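Local coordinates for thioesterase domain-containing protein (Chromobacterium violaceum, PDB 4RMM), which is probably an acyl-CoA hydrolase of the hotdog-fold thioesterase superfamily, although no specific reaction or substrate has been established for it, at residues I90-L95 against R139-L144; L123-Q128 against V135-A140. All coordinates share one frame; numbering follows the deposited sequence.

How the contacts relate
Both contacts join antiparallel neighbours in the curved hotdog sheet, sharing Arg139 and Ala140. Contact 2 ties the first half of strand 136-143 to strand 119-127 within a hairpin; contact 1 ties the second half to strand 89-97, outermost within the chain and at the subunit interface. Both are partly buried, contact 2 nearer the chain centre (about 9 Å, centre to centre, against about 12 Å). Each has a buried face toward helix 67-80 and a more open one behind. Contact 1 puts aromatic rings on the helix side and a histidine-aspartate pair on the other, whereas contact 2 has small alanines under the helix and a classic bulge near its turn. Phe93 and Leu95 touch Ala138, so the buried faces run together.

Contact 1 of 2, residues I90-L95 against R139-L144; sequences IVDFSL and RAHFLL
In the antiparallel sheet of the hotdog fold, strand 89-97 is zipped to strand 136-143, with Ile90 facing Phe142 and Phe93 facing Ala140. Val91 N donates to His141 O (2.8 Å). Ser94 N bonds Arg139 O and Arg139 N bonds Ser94 O, each 2.9 Å. On the more open face, Asp92 CG stands between its backbone N and carbonyl carbon (chi1 62°), where the carboxylate can meet His141. His141 ND1 gives a straight bond (173°) to the syn lone pair of Asp92 OD2, in the ring plane at 3.1 Å; OD1 comes nearer to ND1, 2.8 Å, but that bond is bent and weak. The ring also meets His121 of strand 119-127 edge-to-face, so a flat donor suits both partners. Across the strands the buried face packs apolar side chains: Ile90 CB lies 3.7 Å from Phe142 CE2, with Ile90 CG1 over one face of that ring, offset toward the rim. Ala140 CB lies at the Phe93 ring edge, near its plane, 4.1 Å from CD1; a methyl suits a close pair with a bulky ring. On helix 67-80 Glu71 touches Ile90 and Phe93, and Leu78 touches Phe142; residues 92-95 continue the sheet into the second subunit.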
ATOM      1  N   ILE A  90       9.366   3.600   8.738  1.00 48.75           N
ATOM      2  CA  ILE A  90       9.664   3.368   7.341  1.00 43.91           C
ATOM      3  C   ILE A  90      10.188   4.632   6.693  1.00 43.91           C
ATOM      4  O   ILE A  90       9.711   5.734   6.981  1.00 43.98           O
ATOM      5  CB  ILE A  90       8.414   2.865   6.586  1.00 37.67           C
ATOM      6  CG1 ILE A  90       8.756   2.608   5.119  1.00 44.47           C
ATOM      7  CG2 ILE A  90       7.255   3.869   6.760  1.00 40.97           C
ATOM      8  CD1 ILE A  90       7.850   1.583   4.461  1.00 52.92           C
ATOM      9  N   VAL A  91      11.189   4.467   5.827  1.00 38.18           N
ATOM     10  CA  VAL A  91      11.803   5.577   5.131  1.00 46.55           C
ATOM     11  C   VAL A  91      11.309   5.587   3.696  1.00 34.15           C
ATOM     12  O   VAL A  91      10.860   6.632   3.185  1.00 39.23           O
ATOM     13  CB  VAL A  91      13.347   5.470   5.197  1.00 46.75           C
ATOM     14  CG1 VAL A  91      13.990   6.425   4.205  1.00 56.21           C
ATOM     15  CG2 VAL A  91      13.811   5.796   6.606  1.00 49.25           C
ATOM     16  N   ASP A  92      11.377   4.429   3.041  1.00 43.44           N
ATOM     17  CA  ASP A  92      10.899   4.301   1.671  1.00 43.14           C
ATOM     18  C   ASP A  92      10.434   2.883   1.364  1.00 47.43           C
ATOM     19  O   ASP A  92      10.722   1.952   2.096  1.00 41.51           O
ATOM     20  CB  ASP A  92      11.955   4.757   0.640  1.00 42.71           C
ATOM     21  CG  ASP A  92      13.216   3.945   0.688  1.00 58.82           C
ATOM     22  OD1 ASP A  92      13.132   2.698   0.690  1.00 55.86           O
ATOM     23  OD2 ASP A  92      14.301   4.554   0.702  1.00 77.41           O
ATOM     24  N   PHE A  93       9.709   2.742   0.266  1.00 41.95           N
ATOM     25  CA  PHE A  93       9.139   1.466  -0.144  1.00 39.16           C
ATOM     26  C   PHE A  93       8.942   1.437  -1.647  1.00 44.60           C
ATOM     27  O   PHE A  93       8.321   2.345  -2.201  1.00 46.08           O
ATOM     28  CB  PHE A  93       7.788   1.291   0.539  1.00 33.94           C
ATOM     29  CG  PHE A  93       6.965   0.186  -0.019  1.00 37.08           C
ATOM     30  CD1 PHE A  93       7.150  -1.146   0.423  1.00 33.36           C
ATOM     31  CD2 PHE A  93       5.971   0.453  -0.940  1.00 37.85           C
ATOM     32  CE1 PHE A  93       6.336  -2.167  -0.055  1.00 52.92           C
ATOM     33  CE2 PHE A  93       5.148  -0.571  -1.423  1.00 50.05           C
ATOM     34  CZ  PHE A  93       5.328  -1.882  -0.982  1.00 37.49           C
ATOM     35  N   SER A  94       9.459   0.401  -2.305  1.00 49.70           N
ATOM     36  CA  SER A  94       9.304   0.250  -3.759  1.00 49.12           C
ATOM     37  C   SER A  94       8.730  -1.130  -4.089  1.00 51.97           C
ATOM     38  O   SER A  94       9.010  -2.107  -3.413  1.00 41.85           O
ATOM     39  CB  SER A  94      10.642   0.465  -4.484  1.00 39.15           C
ATOM     40  OG  SER A  94      11.690  -0.240  -3.851  1.00 62.76           O
ATOM     41  N   LEU A  95       7.926  -1.187  -5.139  1.00 43.08           N
ATOM     42  CA  LEU A  95       7.247  -2.396  -5.565  1.00 43.04           C
ATOM     43  C   LEU A  95       7.167  -2.533  -7.091  1.00 47.38           C
ATOM     44  O   LEU A  95       6.832  -1.570  -7.780  1.00 39.05           O
ATOM     45  CB  LEU A  95       5.822  -2.382  -4.986  1.00 35.08           C
ATOM     46  CG  LEU A  95       4.804  -3.495  -5.268  1.00 45.16           C
ATOM     47  CD1 LEU A  95       5.276  -4.817  -4.693  1.00 40.38           C
ATOM     48  CD2 LEU A  95       3.487  -3.120  -4.623  1.00 56.44           C
ATOM     49  N   ARG A 139      10.695  -3.874  -1.759  1.00 39.65           N
ATOM     50  CA  ARG A 139      11.844  -3.542  -0.934  1.00 54.12           C
ATOM     51  C   ARG A 139      11.496  -2.326  -0.068  1.00 62.22           C
ATOM     52  O   ARG A 139      10.849  -1.383  -0.527  1.00 46.99           O
ATOM     53  CB  ARG A 139      13.070  -3.263  -1.812  1.00 58.47           C
ATOM     54  CG  ARG A 139      13.464  -4.494  -2.642  1.00 60.02           C
ATOM     55  CD  ARG A 139      14.900  -4.466  -3.152  1.00 72.58           C
ATOM     56  NE  ARG A 139      15.182  -5.580  -4.065  1.00 80.55           N
ATOM     57  CZ  ARG A 139      14.607  -5.731  -5.256  1.00 80.96           C
ATOM     58  NH1 ARG A 139      13.719  -4.841  -5.680  1.00 82.14           N
ATOM     59  NH2 ARG A 139      14.917  -6.767  -6.028  1.00 92.34           N
ATOM     60  N   ALA A 140      11.915  -2.377   1.188  1.00 42.55           N
ATOM     61  CA  ALA A 140      11.640  -1.314   2.139  1.00 61.57           C
ATOM     62  C   ALA A 140      12.805  -1.059   3.094  1.00 44.49           C
ATOM     63  O   ALA A 140      13.526  -1.985   3.460  1.00 49.41           O
ATOM     64  CB  ALA A 140      10.392  -1.669   2.926  1.00 53.09           C
ATOM     65  N   HIS A 141      12.983   0.203   3.479  1.00 43.80           N
ATOM     66  CA  HIS A 141      14.033   0.607   4.405  1.00 48.68           C
ATOM     67  C   HIS A 141      13.364   1.157   5.639  1.00 49.62           C
ATOM     68  O   HIS A 141      12.432   1.954   5.544  1.00 62.01           O
ATOM     69  CB  HIS A 141      14.923   1.706   3.808  1.00 46.32           C
ATOM     70  CG  HIS A 141      15.742   1.256   2.641  1.00 58.24           C
ATOM     71  ND1 HIS A 141      15.738   1.912   1.427  1.00 69.47           N
ATOM     72  CD2 HIS A 141      16.591   0.211   2.497  1.00 78.21           C
ATOM     73  CE1 HIS A 141      16.545   1.291   0.590  1.00 79.47           C
ATOM     74  NE2 HIS A 141      17.076   0.253   1.215  1.00 88.79           N
ATOM     75  N   PHE A 142      13.842   0.731   6.802  1.00 51.16           N
ATOM     76  CA  PHE A 142      13.286   1.203   8.051  1.00 51.49           C
ATOM     77  C   PHE A 142      14.367   1.767   8.937  1.00 55.11           C
ATOM     78  O   PHE A 142      15.528   1.359   8.875  1.00 55.58           O
ATOM     79  CB  PHE A 142      12.578   0.081   8.806  1.00 48.91           C
ATOM     80  CG  PHE A 142      11.335  -0.425   8.132  1.00 49.28           C
ATOM     81  CD1 PHE A 142      11.420  -1.298   7.047  1.00 56.80           C
ATOM     82  CD2 PHE A 142      10.075  -0.054   8.602  1.00 52.29           C
ATOM     83  CE1 PHE A 142      10.274  -1.798   6.438  1.00 58.21           C
ATOM     84  CE2 PHE A 142       8.913  -0.546   8.003  1.00 47.51           C
ATOM     85  CZ  PHE A 142       9.016  -1.423   6.917  1.00 59.63           C
ATOM     86  N   LEU A 143      13.971   2.714   9.771  1.00 50.97           N
ATOM     87  CA  LEU A 143      14.888   3.333  10.702  1.00 62.30           C
ATOM     88  C   LEU A 143      14.526   2.759  12.062  1.00 68.08           C
ATOM     89  O   LEU A 143      13.373   2.806  12.470  1.00 67.64           O
ATOM     90  CB  LEU A 143      14.691   4.845  10.692  1.00 57.40           C
ATOM     91  CG  LEU A 143      15.692   5.604  11.549  1.00 74.12           C
ATOM     92  CD1 LEU A 143      17.059   5.560  10.888  1.00 75.63           C
ATOM     93  CD2 LEU A 143      15.214   7.031  11.725  1.00 79.91           C
ATOM     94  N   LEU A 144      15.507   2.219  12.767  1.00 63.79           N
ATOM     95  CA  LEU A 144      15.239   1.619  14.062  1.00 65.75           C
ATOM     96  C   LEU A 144      15.866   2.340  15.223  1.00 78.38           C
ATOM     97  O   LEU A 144      16.800   3.111  15.064  1.00 83.28           O
ATOM     98  CB  LEU A 144      15.750   0.191  14.073  1.00 75.96           C
ATOM     99  CG  LEU A 144      15.345  -0.620  12.852  1.00 80.46           C
ATOM    100  CD1 LEU A 144      16.353  -1.720  12.646  1.00 84.36           C
ATOM    101  CD2 LEU A 144      13.942  -1.157  13.032  1.00 78.71           C
TER

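Contact 2 of 2, residues L123-Q128 against V135-A140; sequences LIEAWQ and VAVARA
Ile124 and Ala138 form a hydrogen-bonded pair in the antiparallel hairpin of strands 119-127 and 136-143, neighbours in the hotdog sheet: Ile124 N donates to Ala138 O, and Ala138 N to Ile124 O at 2.7 Å. Ile124 CB lies 4.1 Å from Ala138 CB. From there CG2 goes anti to the backbone N and CG1 anti to the carbonyl carbon (chi1 -47°); chi2 of 83° carries CD1 onward, toward the backbone of the neighbouring strand. That methyl comes to 3.6 Å from Ala138 O and 3.9 Å from Ala138 CB, so it covers both the carbonyl and the CB of its partner; isoleucine, branched at CB, suits a buried strand position. The side chain also touches Cys110 of strand 106-115 and Ala74 of helix 67-80. Ala126, Ala136 and Ala138 share this face; their single methyls suit a surface pressed by larger neighbours, since Met70 of the helix touches Ile124, Ala126 and Ala138, while Leu95 of strand 89-97 touches Ala136 and Ala138.

The reverse face, more open, carries Leu123, Glu125, Val137 and Arg139. Leu123 and Arg139 lie side by side, pointing the same way, with Leu123 CD1 over one face of the guanidinium, 3.7 Å from Arg139 NE. An aliphatic tip can cover that flat group without competing for its N-H bonds. Glu125 forms a salt bridge with Arg131, which also makes a cation-pi contact with Trp127. Near the turn Gln128 OE1 touches Val135 CG2, but its hydrogen bond goes to Arg102 N.

Here the ladder ends in a classic beta bulge, an extra residue opposite Ala126 that as a rule accentuates sheet twist. Ala126 N donates to Ala136 O (2.8 Å), while Ala126 O accepts Val135 N at 2.7 Å and Ala136 N at 3.2 Å.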
ATOM      1  N   LEU A 123      13.402  -7.192   2.073  1.00 54.39           N
ATOM      2  CA  LEU A 123      13.012  -7.625   0.727  1.00 47.57           C
ATOM      3  C   LEU A 123      11.795  -8.521   0.909  1.00 51.20           C
ATOM      4  O   LEU A 123      11.793  -9.421   1.748  1.00 52.20           O
ATOM      5  CB  LEU A 123      14.142  -8.397   0.039  1.00 53.96           C
ATOM      6  CG  LEU A 123      13.833  -9.280  -1.192  1.00 45.09           C
ATOM      7  CD1 LEU A 123      13.587  -8.440  -2.448  1.00 45.82           C
ATOM      8  CD2 LEU A 123      15.016 -10.223  -1.423  1.00 61.28           C
ATOM      9  N   ILE A 124      10.746  -8.236   0.149  1.00 39.12           N
ATOM     10  CA  ILE A 124       9.500  -8.979   0.199  1.00 47.45           C
ATOM     11  C   ILE A 124       9.247  -9.571  -1.183  1.00 44.85           C
ATOM     12  O   ILE A 124       9.336  -8.877  -2.199  1.00 44.68           O
ATOM     13  CB  ILE A 124       8.302  -8.064   0.538  1.00 51.09           C
ATOM     14  CG1 ILE A 124       8.646  -7.161   1.725  1.00 59.33           C
ATOM     15  CG2 ILE A 124       7.061  -8.903   0.868  1.00 54.17           C
ATOM     16  CD1 ILE A 124       9.428  -5.922   1.336  1.00 45.69           C
ATOM     17  N   GLU A 125       8.943 -10.858  -1.215  1.00 40.72           N
ATOM     18  CA  GLU A 125       8.641 -11.535  -2.468  1.00 40.71           C
ATOM     19  C   GLU A 125       7.240 -12.096  -2.361  1.00 46.53           C
ATOM     20  O   GLU A 125       6.871 -12.692  -1.356  1.00 63.01           O
ATOM     21  CB  GLU A 125       9.612 -12.682  -2.697  1.00 36.78           C
ATOM     22  CG  GLU A 125      11.043 -12.247  -2.810  1.00 64.86           C
ATOM     23  CD  GLU A 125      11.989 -13.387  -2.531  1.00 70.33           C
ATOM     24  OE1 GLU A 125      12.167 -14.244  -3.418  1.00 78.02           O
ATOM     25  OE2 GLU A 125      12.538 -13.429  -1.409  1.00 93.08           O
ATOM     26  N   ALA A 126       6.456 -11.893  -3.404  1.00 43.24           N
ATOM     27  CA  ALA A 126       5.102 -12.404  -3.411  1.00 51.55           C
ATOM     28  C   ALA A 126       5.010 -13.338  -4.602  1.00 55.43           C
ATOM     29  O   ALA A 126       5.326 -12.966  -5.729  1.00 47.98           O
ATOM     30  CB  ALA A 126       4.102 -11.268  -3.532  1.00 52.16           C
ATOM     31  N   TRP A 127       4.607 -14.571  -4.347  1.00 48.33           N
ATOM     32  CA  TRP A 127       4.497 -15.539  -5.423  1.00 63.97           C
ATOM     33  C   TRP A 127       3.313 -16.438  -5.163  1.00 66.32           C
ATOM     34  O   TRP A 127       2.594 -16.277  -4.178  1.00 70.86           O
ATOM     35  CB  TRP A 127       5.785 -16.361  -5.530  1.00 53.91           C
ATOM     36  CG  TRP A 127       6.005 -17.348  -4.416  1.00 63.47           C
ATOM     37  CD1 TRP A 127       5.862 -18.709  -4.490  1.00 65.35           C
ATOM     38  CD2 TRP A 127       6.385 -17.059  -3.060  1.00 57.89           C
ATOM     39  NE1 TRP A 127       6.125 -19.281  -3.270  1.00 63.88           N
ATOM     40  CE2 TRP A 127       6.450 -18.297  -2.374  1.00 67.03           C
ATOM     41  CE3 TRP A 127       6.674 -15.879  -2.358  1.00 58.35           C
ATOM     42  CZ2 TRP A 127       6.793 -18.388  -1.016  1.00 69.40           C
ATOM     43  CZ3 TRP A 127       7.016 -15.970  -1.006  1.00 58.42           C
ATOM     44  CH2 TRP A 127       7.071 -17.219  -0.351  1.00 62.62           C
ATOM     45  N   GLN A 128       3.097 -17.376  -6.068  1.00 59.71           N
ATOM     46  CA  GLN A 128       1.993 -18.291  -5.916  1.00 64.90           C
ATOM     47  C   GLN A 128       2.463 -19.709  -6.184  1.00 67.21           C
ATOM     48  O   GLN A 128       2.682 -20.484  -5.260  1.00 76.43           O
ATOM     49  CB  GLN A 128       0.862 -17.902  -6.870  1.00 60.67           C
ATOM     50  CG  GLN A 128       0.348 -16.500  -6.622  1.00 70.05           C
ATOM     51  CD  GLN A 128      -0.831 -16.135  -7.493  1.00 61.91           C
ATOM     52  OE1 GLN A 128      -0.700 -16.000  -8.714  1.00 55.67           O
ATOM     53  NE2 GLN A 128      -1.995 -15.970  -6.872  1.00 57.24           N
ATOM     54  N   VAL A 135       4.977 -12.900  -8.371  1.00 46.80           N
ATOM     55  CA  VAL A 135       3.936 -12.032  -8.884  1.00 46.40           C
ATOM     56  C   VAL A 135       4.412 -10.580  -8.713  1.00 47.33           C
ATOM     57  O   VAL A 135       4.155  -9.720  -9.555  1.00 43.39           O
ATOM     58  CB  VAL A 135       2.626 -12.257  -8.109  1.00 55.68           C
ATOM     59  CG1 VAL A 135       1.689 -11.095  -8.314  1.00 45.52           C
ATOM     60  CG2 VAL A 135       1.971 -13.552  -8.595  1.00 54.36           C
ATOM     61  N   ALA A 136       5.143 -10.344  -7.630  1.00 36.66           N
ATOM     62  CA  ALA A 136       5.679  -9.027  -7.307  1.00 47.24           C
ATOM     63  C   ALA A 136       6.810  -9.125  -6.280  1.00 49.61           C
ATOM     64  O   ALA A 136       6.844 -10.039  -5.449  1.00 43.59           O
ATOM     65  CB  ALA A 136       4.564  -8.135  -6.766  1.00 43.92           C
ATOM     66  N   VAL A 137       7.759  -8.203  -6.365  1.00 46.83           N
ATOM     67  CA  VAL A 137       8.857  -8.158  -5.397  1.00 52.72           C
ATOM     68  C   VAL A 137       8.924  -6.724  -4.863  1.00 60.64           C
ATOM     69  O   VAL A 137       8.827  -5.760  -5.624  1.00 51.99           O
ATOM     70  CB  VAL A 137      10.219  -8.539  -6.029  1.00 53.79           C
ATOM     71  CG1 VAL A 137      10.180 -10.008  -6.539  1.00 42.05           C
ATOM     72  CG2 VAL A 137      10.538  -7.593  -7.162  1.00 67.00           C
ATOM     73  N   ALA A 138       9.066  -6.580  -3.551  1.00 39.41           N
ATOM     74  CA  ALA A 138       9.148  -5.248  -2.968  1.00 41.57           C
ATOM     75  C   ALA A 138      10.403  -5.110  -2.139  1.00 50.39           C
ATOM     76  O   ALA A 138      11.089  -6.098  -1.856  1.00 48.11           O
ATOM     77  CB  ALA A 138       7.928  -4.969  -2.103  1.00 33.60           C
ATOM     78  N   ARG A 139      10.695  -3.874  -1.759  1.00 39.65           N
ATOM     79  CA  ARG A 139      11.844  -3.542  -0.934  1.00 54.12           C
ATOM     80  C   ARG A 139      11.496  -2.326  -0.068  1.00 62.22           C
ATOM     81  O   ARG A 139      10.849  -1.383  -0.527  1.00 46.99           O
ATOM     82  CB  ARG A 139      13.070  -3.263  -1.812  1.00 58.47           C
ATOM     83  CG  ARG A 139      13.464  -4.494  -2.642  1.00 60.02           C
ATOM     84  CD  ARG A 139      14.900  -4.466  -3.152  1.00 72.58           C
ATOM     85  NE  ARG A 139      15.182  -5.580  -4.065  1.00 80.55           N
ATOM     86  CZ  ARG A 139      14.607  -5.731  -5.256  1.00 80.96           C
ATOM     87  NH1 ARG A 139      13.719  -4.841  -5.680  1.00 82.14           N
ATOM     88  NH2 ARG A 139      14.917  -6.767  -6.028  1.00 92.34           N
ATOM     89  N   ALA A 140      11.915  -2.377   1.188  1.00 42.55           N
ATOM     90  CA  ALA A 140      11.640  -1.314   2.139  1.00 61.57           C
ATOM     91  C   ALA A 140      12.805  -1.059   3.094  1.00 44.49           C
ATOM     92  O   ALA A 140      13.526  -1.985   3.460  1.00 49.41           O
ATOM     93  CB  ALA A 140      10.392  -1.669   2.926  1.00 53.09           C
TER